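Pyruvate synthase subunit PorC (PDB 2RAA) is the gamma subunit of the pyruvate synthase heterotetramer, which oxidises pyruvate with coenzyme A to acetyl-CoA and carbon dioxide and passes the electrons to ferredoxin. Local coordinates at residues 20-25 against 69-74; 111-116 against 135-140. All coordinates share one frame; numbering follows the deposited sequence.

Interaction 1 of 2, residues 20-25 against 69-74. With SO4 (sulfate ion), chain C.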
ATOM      1  N   PHE A  20      10.397  -7.084  -8.086  1.00 51.78           N
ATOM      2  CA  PHE A  20      10.227  -6.525  -6.751  1.00 52.46           C
ATOM      3  C   PHE A  20       8.792  -6.888  -6.351  1.00 51.85           C
ATOM      4  O   PHE A  20       7.845  -6.716  -7.115  1.00 53.13           O
ATOM      5  CB  PHE A  20      10.409  -4.988  -6.777  1.00 51.40           C
ATOM      6  CG  PHE A  20      10.352  -4.335  -5.426  1.00 50.52           C
ATOM      7  CD1 PHE A  20      11.468  -4.257  -4.649  1.00 46.93           C
ATOM      8  CD2 PHE A  20       9.177  -3.806  -4.936  1.00 53.61           C
ATOM      9  CE1 PHE A  20      11.427  -3.665  -3.419  1.00 50.08           C
ATOM     10  CE2 PHE A  20       9.139  -3.228  -3.682  1.00 54.75           C
ATOM     11  CZ  PHE A  20      10.280  -3.150  -2.939  1.00 37.66           C
ATOM     12  N   GLU A  21       8.626  -7.369  -5.137  1.00 52.28           N
ATOM     13  CA  GLU A  21       7.366  -7.915  -4.747  1.00 54.28           C
ATOM     14  C   GLU A  21       6.728  -7.296  -3.508  1.00 52.13           C
ATOM     15  O   GLU A  21       7.381  -7.132  -2.508  1.00 54.04           O
ATOM     16  CB  GLU A  21       7.586  -9.386  -4.509  1.00 55.60           C
ATOM     17  CG  GLU A  21       6.294 -10.122  -4.323  1.00 66.17           C
ATOM     18  CD  GLU A  21       6.512 -11.572  -4.013  1.00 83.50           C
ATOM     19  OE1 GLU A  21       7.387 -12.202  -4.678  1.00 86.79           O
ATOM     20  OE2 GLU A  21       5.805 -12.050  -3.091  1.00 92.05           O
ATOM     21  N   ILE A  22       5.416  -7.063  -3.577  1.00 49.63           N
ATOM     22  CA  ILE A  22       4.655  -6.409  -2.541  1.00 45.92           C
ATOM     23  C   ILE A  22       3.391  -7.210  -2.210  1.00 47.06           C
ATOM     24  O   ILE A  22       2.683  -7.622  -3.100  1.00 46.53           O
ATOM     25  CB  ILE A  22       4.187  -5.052  -3.047  1.00 46.80           C
ATOM     26  CG1 ILE A  22       5.413  -4.188  -3.448  1.00 47.73           C
ATOM     27  CG2 ILE A  22       3.333  -4.375  -1.970  1.00 39.64           C
ATOM     28  CD1 ILE A  22       5.128  -3.188  -4.536  1.00 52.07           C
ATOM     29  N   ARG A  23       3.103  -7.432  -0.937  1.00 46.87           N
ATOM     30  CA  ARG A  23       1.919  -8.204  -0.562  1.00 49.06           C
ATOM     31  C   ARG A  23       1.070  -7.334   0.334  1.00 46.98           C
ATOM     32  O   ARG A  23       1.555  -6.795   1.301  1.00 46.24           O
ATOM     33  CB  ARG A  23       2.290  -9.476   0.177  1.00 51.29           C
ATOM     34  CG  ARG A  23       1.080 -10.344   0.558  1.00 50.66           C
ATOM     35  CD  ARG A  23       1.570 -11.642   1.187  1.00 56.70           C
ATOM     36  NE  ARG A  23       2.111 -11.415   2.513  1.00 51.66           N
ATOM     37  CZ  ARG A  23       2.945 -12.228   3.142  1.00 51.55           C
ATOM     38  NH1 ARG A  23       3.411 -13.336   2.570  1.00 58.25           N
ATOM     39  NH2 ARG A  23       3.341 -11.900   4.352  1.00 56.58           N
ATOM     40  N   TRP A  24      -0.194  -7.203  -0.011  1.00 45.77           N
ATOM     41  CA  TRP A  24      -1.084  -6.288   0.686  1.00 46.22           C
ATOM     42  C   TRP A  24      -2.010  -7.076   1.521  1.00 48.24           C
ATOM     43  O   TRP A  24      -2.457  -8.133   1.067  1.00 49.23           O
ATOM     44  CB  TRP A  24      -2.012  -5.563  -0.293  1.00 45.54           C
ATOM     45  CG  TRP A  24      -1.349  -4.744  -1.276  1.00 46.30           C
ATOM     46  CD1 TRP A  24      -0.643  -5.187  -2.331  1.00 47.24           C
ATOM     47  CD2 TRP A  24      -1.380  -3.306  -1.370  1.00 44.83           C
ATOM     48  NE1 TRP A  24      -0.208  -4.126  -3.080  1.00 40.03           N
ATOM     49  CE2 TRP A  24      -0.610  -2.957  -2.491  1.00 48.29           C
ATOM     50  CE3 TRP A  24      -1.944  -2.292  -0.590  1.00 44.72           C
ATOM     51  CZ2 TRP A  24      -0.392  -1.629  -2.868  1.00 42.98           C
ATOM     52  CZ3 TRP A  24      -1.738  -0.968  -0.955  1.00 52.22           C
ATOM     53  CH2 TRP A  24      -0.963  -0.642  -2.077  1.00 47.63           C
ATOM     54  N   HIS A  25      -2.387  -6.519   2.678  1.00 47.98           N
ATOM     55  CA  HIS A  25      -3.386  -7.132   3.551  1.00 47.87           C
ATOM     56  C   HIS A  25      -4.410  -6.078   3.924  1.00 49.79           C
ATOM     57  O   HIS A  25      -4.074  -5.025   4.435  1.00 48.36           O
ATOM     58  CB  HIS A  25      -2.754  -7.695   4.799  1.00 46.35           C
ATOM     59  CG  HIS A  25      -1.760  -8.768   4.516  1.00 48.80           C
ATOM     60  ND1 HIS A  25      -2.066 -10.109   4.618  1.00 46.77           N
ATOM     61  CD2 HIS A  25      -0.471  -8.699   4.105  1.00 50.72           C
ATOM     62  CE1 HIS A  25      -0.999 -10.820   4.296  1.00 54.79           C
ATOM     63  NE2 HIS A  25      -0.020  -9.991   3.973  1.00 53.27           N
ATOM     64  N   ASN A  69       1.630  -7.507  -5.855  1.00 48.85           N
ATOM     65  CA  ASN A  69       2.246  -6.908  -7.030  1.00 47.19           C
ATOM     66  C   ASN A  69       3.611  -7.525  -7.200  1.00 45.96           C
ATOM     67  O   ASN A  69       4.314  -7.754  -6.202  1.00 39.96           O
ATOM     68  CB  ASN A  69       2.462  -5.397  -6.923  1.00 48.52           C
ATOM     69  CG  ASN A  69       1.174  -4.617  -6.899  1.00 46.04           C
ATOM     70  OD1 ASN A  69       0.689  -4.342  -5.841  1.00 50.93           O
ATOM     71  ND2 ASN A  69       0.630  -4.247  -8.059  1.00 46.27           N
ATOM     72  N   ARG A  70       3.948  -7.800  -8.462  1.00 44.62           N
ATOM     73  CA  ARG A  70       5.300  -8.100  -8.881  1.00 47.84           C
ATOM     74  C   ARG A  70       5.578  -7.089  -9.947  1.00 47.23           C
ATOM     75  O   ARG A  70       4.732  -6.861 -10.825  1.00 48.85           O
ATOM     76  CB  ARG A  70       5.426  -9.489  -9.438  1.00 47.52           C
ATOM     77  CG  ARG A  70       5.068 -10.561  -8.411  1.00 53.52           C
ATOM     78  CD  ARG A  70       5.604 -11.911  -8.862  1.00 58.52           C
ATOM     79  NE  ARG A  70       5.564 -12.919  -7.805  1.00 58.71           N
ATOM     80  CZ  ARG A  70       4.599 -13.828  -7.646  1.00 70.85           C
ATOM     81  NH1 ARG A  70       3.551 -13.898  -8.470  1.00 76.50           N
ATOM     82  NH2 ARG A  70       4.674 -14.690  -6.638  1.00 78.26           N
ATOM     83  N   ILE A  71       6.692  -6.388  -9.788  1.00 44.14           N
ATOM     84  CA  ILE A  71       7.085  -5.337 -10.727  1.00 44.77           C
ATOM     85  C   ILE A  71       8.552  -5.633 -11.095  1.00 44.85           C
ATOM     86  O   ILE A  71       9.368  -5.720 -10.221  1.00 45.95           O
ATOM     87  CB  ILE A  71       6.959  -3.989 -10.093  1.00 41.63           C
ATOM     88  CG1 ILE A  71       5.478  -3.685  -9.821  1.00 52.12           C
ATOM     89  CG2 ILE A  71       7.569  -2.956 -11.010  1.00 42.50           C
ATOM     90  CD1 ILE A  71       5.252  -2.617  -8.856  1.00 49.20           C
ATOM     91  N   GLY A  72       8.843  -5.849 -12.372  1.00 45.12           N
ATOM     92  CA  GLY A  72      10.182  -6.294 -12.808  1.00 45.78           C
ATOM     93  C   GLY A  72      11.131  -5.172 -12.567  1.00 46.71           C
ATOM     94  O   GLY A  72      10.768  -3.996 -12.742  1.00 47.81           O
ATOM     95  N   ASP A  73      12.322  -5.506 -12.116  1.00 49.87           N
ATOM     96  CA  ASP A  73      13.316  -4.481 -11.830  1.00 50.67           C
ATOM     97  C   ASP A  73      14.637  -4.795 -12.532  1.00 57.28           C
ATOM     98  O   ASP A  73      15.703  -4.813 -11.912  1.00 57.52           O
ATOM     99  CB  ASP A  73      13.419  -4.227 -10.316  1.00 48.36           C
ATOM    100  CG  ASP A  73      13.570  -5.480  -9.521  1.00 48.86           C
ATOM    101  OD1 ASP A  73      13.821  -6.547 -10.128  1.00 49.68           O
ATOM    102  OD2 ASP A  73      13.415  -5.400  -8.283  1.00 47.39           O
ATOM    103  N   GLU A  74      14.500  -4.958 -13.857  1.00 61.57           N
ATOM    104  CA  GLU A  74      15.534  -5.337 -14.825  1.00 64.65           C
ATOM    105  C   GLU A  74      16.032  -6.737 -14.512  1.00 66.23           C
ATOM    106  O   GLU A  74      15.868  -7.659 -15.312  1.00 68.75           O
ATOM    107  CB  GLU A  74      16.680  -4.313 -14.905  1.00 64.46           C
ATOM    108  CG  GLU A  74      17.916  -4.672 -14.094  1.00 66.51           C
ATOM    109  CD  GLU A  74      19.118  -3.818 -14.426  1.00 68.58           C
ATOM    110  OE1 GLU A  74      19.659  -3.968 -15.559  1.00 72.28           O
ATOM    111  OE2 GLU A  74      19.537  -3.044 -13.529  1.00 59.94           O
TER
HETATM  112  S   SO4 C 194       7.523 -15.450  -4.155  1.00 92.10           S
HETATM  113  O1  SO4 C 194       8.520 -16.469  -3.855  1.00104.86           O
HETATM  114  O2  SO4 C 194       7.574 -14.466  -3.059  1.00 86.45           O
HETATM  115  O3  SO4 C 194       7.890 -14.837  -5.430  1.00 91.92           O
HETATM  116  O4  SO4 C 194       6.205 -16.094  -4.224  1.00 87.27           O
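The indole of Trp24 meets Asn69 at its edge: Trp24 NE1 donates to Asn69 OD1 over 2.9 Å, with the oxygen close to the ring plane. The donor sits nearly along the C=O axis, at a C=O...N angle of 169°, while ring and amide planes stand 62° apart. Asn69 ND2 donates to Ser36 O of helix 32-45, so both ends of the buried amide are held. An alanine in place of Trp24 would remove the indole N-H and probably leave Asn69 OD1 without this donor, with a gap opened where the ring packs on Ala35. The guanidinium of Arg70 has Glu21 OE1 and the sulfate at its edge. Glu21 OE1 and Arg70 NE form a long salt bridge of 3.7 Å, the bonds from Arg70 NH2 to the sulfate are weak, and Arg70 NH1 is bonded to Gln51. At the Phe20 ring the edge neighbour is Asp73, whose OD2 lies 3.4 Å from Phe20 CB. Ile22 CD1 and Ile71 CD1 approach to 4.4 Å on the face that also carries Asn69, and Leu39 touches Ile22 there. Two reciprocal backbone pairs, Phe20 with Ile71 and Ile22 with Asn69, flank the non-hydrogen-bonded pair Glu21-Arg70, whose CA atoms are 4.6 Å apart. The segments 20-25 and 69-72 run at 165°, a regular antiparallel pairing between strands 19-27 and 64-72 within the mixed sheet of an alpha/beta fold, one face packed against helix 32-45.

Interaction 2 of 2, residues 111-116 against 135-140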
ATOM      1  N   LEU A 111       4.778  -1.824   6.064  1.00 48.40           N
ATOM      2  CA  LEU A 111       4.117  -0.530   5.960  1.00 45.54           C
ATOM      3  C   LEU A 111       2.696  -0.719   6.496  1.00 47.80           C
ATOM      4  O   LEU A 111       2.011  -1.683   6.103  1.00 49.06           O
ATOM      5  CB  LEU A 111       4.134  -0.057   4.489  1.00 44.44           C
ATOM      6  CG  LEU A 111       3.269   1.165   4.132  1.00 41.97           C
ATOM      7  CD1 LEU A 111       3.716   2.420   4.881  1.00 45.19           C
ATOM      8  CD2 LEU A 111       3.202   1.361   2.614  1.00 35.67           C
ATOM      9  N   VAL A 112       2.262   0.174   7.399  1.00 49.62           N
ATOM     10  CA  VAL A 112       0.979   0.024   8.106  1.00 48.18           C
ATOM     11  C   VAL A 112       0.201   1.330   8.220  1.00 48.86           C
ATOM     12  O   VAL A 112       0.764   2.394   8.415  1.00 48.39           O
ATOM     13  CB  VAL A 112       1.172  -0.593   9.539  1.00 48.11           C
ATOM     14  CG1 VAL A 112      -0.159  -1.040  10.147  1.00 42.57           C
ATOM     15  CG2 VAL A 112       2.115  -1.799   9.501  1.00 49.60           C
ATOM     16  N   ASN A 113      -1.120   1.209   8.086  1.00 50.33           N
ATOM     17  CA  ASN A 113      -2.077   2.305   8.236  1.00 48.58           C
ATOM     18  C   ASN A 113      -2.434   2.238   9.687  1.00 52.51           C
ATOM     19  O   ASN A 113      -3.197   1.369  10.112  1.00 49.15           O
ATOM     20  CB  ASN A 113      -3.343   2.070   7.387  1.00 46.89           C
ATOM     21  CG  ASN A 113      -4.482   3.030   7.729  1.00 48.69           C
ATOM     22  OD1 ASN A 113      -4.251   4.166   8.104  1.00 48.12           O
ATOM     23  ND2 ASN A 113      -5.723   2.574   7.542  1.00 42.59           N
ATOM     24  N   THR A 114      -1.856   3.125  10.469  1.00 54.46           N
ATOM     25  CA  THR A 114      -2.090   3.071  11.884  1.00 53.78           C
ATOM     26  C   THR A 114      -1.752   4.366  12.509  1.00 54.98           C
ATOM     27  O   THR A 114      -0.862   5.062  12.044  1.00 55.38           O
ATOM     28  CB  THR A 114      -1.202   1.999  12.547  1.00 53.07           C
ATOM     29  OG1 THR A 114      -1.612   1.821  13.909  1.00 52.87           O
ATOM     30  CG2 THR A 114       0.304   2.371  12.465  1.00 52.41           C
ATOM     31  N   VAL A 115      -2.462   4.682  13.581  1.00 58.88           N
ATOM     32  CA  VAL A 115      -2.131   5.857  14.391  1.00 61.85           C
ATOM     33  C   VAL A 115      -1.176   5.487  15.541  1.00 62.21           C
ATOM     34  O   VAL A 115      -0.723   6.355  16.252  1.00 62.71           O
ATOM     35  CB  VAL A 115      -3.389   6.526  14.947  1.00 62.44           C
ATOM     36  CG1 VAL A 115      -3.965   5.694  16.111  1.00 65.27           C
ATOM     37  CG2 VAL A 115      -3.073   7.940  15.352  1.00 64.04           C
ATOM     38  N   LYS A 116      -0.861   4.202  15.698  1.00 62.21           N
ATOM     39  CA  LYS A 116       0.047   3.744  16.729  1.00 61.83           C
ATOM     40  C   LYS A 116       1.510   3.801  16.265  1.00 64.05           C
ATOM     41  O   LYS A 116       1.790   4.292  15.168  1.00 63.22           O
ATOM     42  CB  LYS A 116      -0.405   2.378  17.203  1.00 62.40           C
ATOM     43  CG  LYS A 116      -1.803   2.505  17.819  1.00 63.60           C
ATOM     44  CD  LYS A 116      -2.424   1.197  18.230  1.00 70.20           C
ATOM     45  CE  LYS A 116      -3.856   1.415  18.727  1.00 74.19           C
ATOM     46  NZ  LYS A 116      -4.648   0.142  18.665  1.00 79.21           N
ATOM     47  N   ASP A 135      -1.034   7.591   9.091  1.00 41.61           N
ATOM     48  CA  ASP A 135      -2.507   7.574   9.409  1.00 41.73           C
ATOM     49  C   ASP A 135      -3.265   7.859   8.125  1.00 44.50           C
ATOM     50  O   ASP A 135      -3.696   9.006   7.852  1.00 50.77           O
ATOM     51  CB  ASP A 135      -2.785   8.629  10.475  1.00 41.35           C
ATOM     52  CG  ASP A 135      -4.228   8.697  10.866  1.00 45.20           C
ATOM     53  OD1 ASP A 135      -5.016   7.826  10.405  1.00 40.25           O
ATOM     54  OD2 ASP A 135      -4.549   9.651  11.596  1.00 48.28           O
ATOM     55  N   ALA A 136      -3.401   6.817   7.300  1.00 45.47           N
ATOM     56  CA  ALA A 136      -3.931   7.005   5.940  1.00 43.76           C
ATOM     57  C   ALA A 136      -5.415   7.250   6.024  1.00 42.55           C
ATOM     58  O   ALA A 136      -5.952   8.056   5.273  1.00 43.96           O
ATOM     59  CB  ALA A 136      -3.653   5.827   5.067  1.00 42.58           C
ATOM     60  N   THR A 137      -6.073   6.577   6.951  1.00 42.08           N
ATOM     61  CA  THR A 137      -7.550   6.788   7.097  1.00 45.38           C
ATOM     62  C   THR A 137      -7.903   8.249   7.248  1.00 43.99           C
ATOM     63  O   THR A 137      -8.768   8.765   6.537  1.00 51.92           O
ATOM     64  CB  THR A 137      -8.091   5.996   8.266  1.00 43.93           C
ATOM     65  OG1 THR A 137      -7.757   4.619   8.027  1.00 47.45           O
ATOM     66  CG2 THR A 137      -9.658   6.160   8.415  1.00 44.51           C
ATOM     67  N   ASP A 138      -7.224   8.911   8.174  1.00 43.93           N
ATOM     68  CA  ASP A 138      -7.446  10.328   8.434  1.00 43.28           C
ATOM     69  C   ASP A 138      -7.007  11.239   7.319  1.00 41.11           C
ATOM     70  O   ASP A 138      -7.688  12.226   7.042  1.00 35.22           O
ATOM     71  CB  ASP A 138      -6.807  10.757   9.753  1.00 47.96           C
ATOM     72  CG  ASP A 138      -7.635  10.306  10.995  1.00 49.74           C
ATOM     73  OD1 ASP A 138      -8.889  10.398  10.989  1.00 56.15           O
ATOM     74  OD2 ASP A 138      -7.012   9.856  11.986  1.00 55.48           O
ATOM     75  N   ILE A 139      -5.873  10.952   6.671  1.00 43.99           N
ATOM     76  CA  ILE A 139      -5.534  11.705   5.460  1.00 41.41           C
ATOM     77  C   ILE A 139      -6.717  11.686   4.450  1.00 45.68           C
ATOM     78  O   ILE A 139      -7.146  12.731   3.908  1.00 46.73           O
ATOM     79  CB  ILE A 139      -4.239  11.184   4.757  1.00 44.07           C
ATOM     80  CG1 ILE A 139      -3.013  11.351   5.682  1.00 35.78           C
ATOM     81  CG2 ILE A 139      -4.083  11.926   3.419  1.00 40.43           C
ATOM     82  CD1 ILE A 139      -1.511  10.869   5.052  1.00 37.28           C
ATOM     83  N   ALA A 140      -7.280  10.507   4.231  1.00 47.02           N
ATOM     84  CA  ALA A 140      -8.388  10.347   3.290  1.00 44.87           C
ATOM     85  C   ALA A 140      -9.655  11.033   3.774  1.00 46.81           C
ATOM     86  O   ALA A 140     -10.396  11.631   2.973  1.00 44.70           O
ATOM     87  CB  ALA A 140      -8.652   8.854   3.063  1.00 45.71           C
TER
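Asn113, at the end of strand 109-113, meets the first turn of helix 136-143 through its carboxamide, a strand-to-helix contact at the C-terminal end of an inner parallel strand of this alpha/beta fold. The tight part is a three-bond grip. Asn113 OD1 accepts from Ala136 N at 2.9 Å and from Thr137 N at 3.2 Å, both reaching it from the same face of the amide plane. The second donor stands above that plane, with a C=O...N angle of 119°. With CG anti to the backbone N (chi1 168°), the carboxamide of Asn113 reaches toward the helix start, where its OD1 lies 3.5 Å from Ala136 CB. Asn113 ND2 also bonds to Ile91 O, so both polar ends of this buried group are satisfied, and Pro149 and Met153 lie beside it. The solvent side is looser: exposed Val115 brings CG2 only to 4.4 Å from Asp135 OD2. There Asp135 is the helix N-cap, its OD1 accepting a weak bond of 3.3 Å from Asp138 N. Thr114 turns its side chain away, where OG1 accepts from Lys116 N in an ST turn and is also hydrogen-bonded to Glu93. Back at the tight end, Asn113 ND2 donates to Thr137 OG1 over 2.9 Å at 168°, with that oxygen in the amide plane.

Both interactions reach the same mixed sheet, on opposite sides of the chain's centre. Their centres are about 22 Å apart and their nearest atoms about 7 Å, so they do not touch. Along the sequence they come in series: interaction 1 closes before interaction 2 opens. In the sheet, strand 87-90 lies between 19-27 and 109-113 and is hydrogen-bonded through its backbone to both. Interaction 1 joins the antiparallel strand 64-72 to its neighbour 19-27, whereas interaction 2 sets helix 136-143, which follows strand 130-134, against the end of strand 109-113 in the parallel part. One contact thus lies within the sheet and the other between the sheet and a helix.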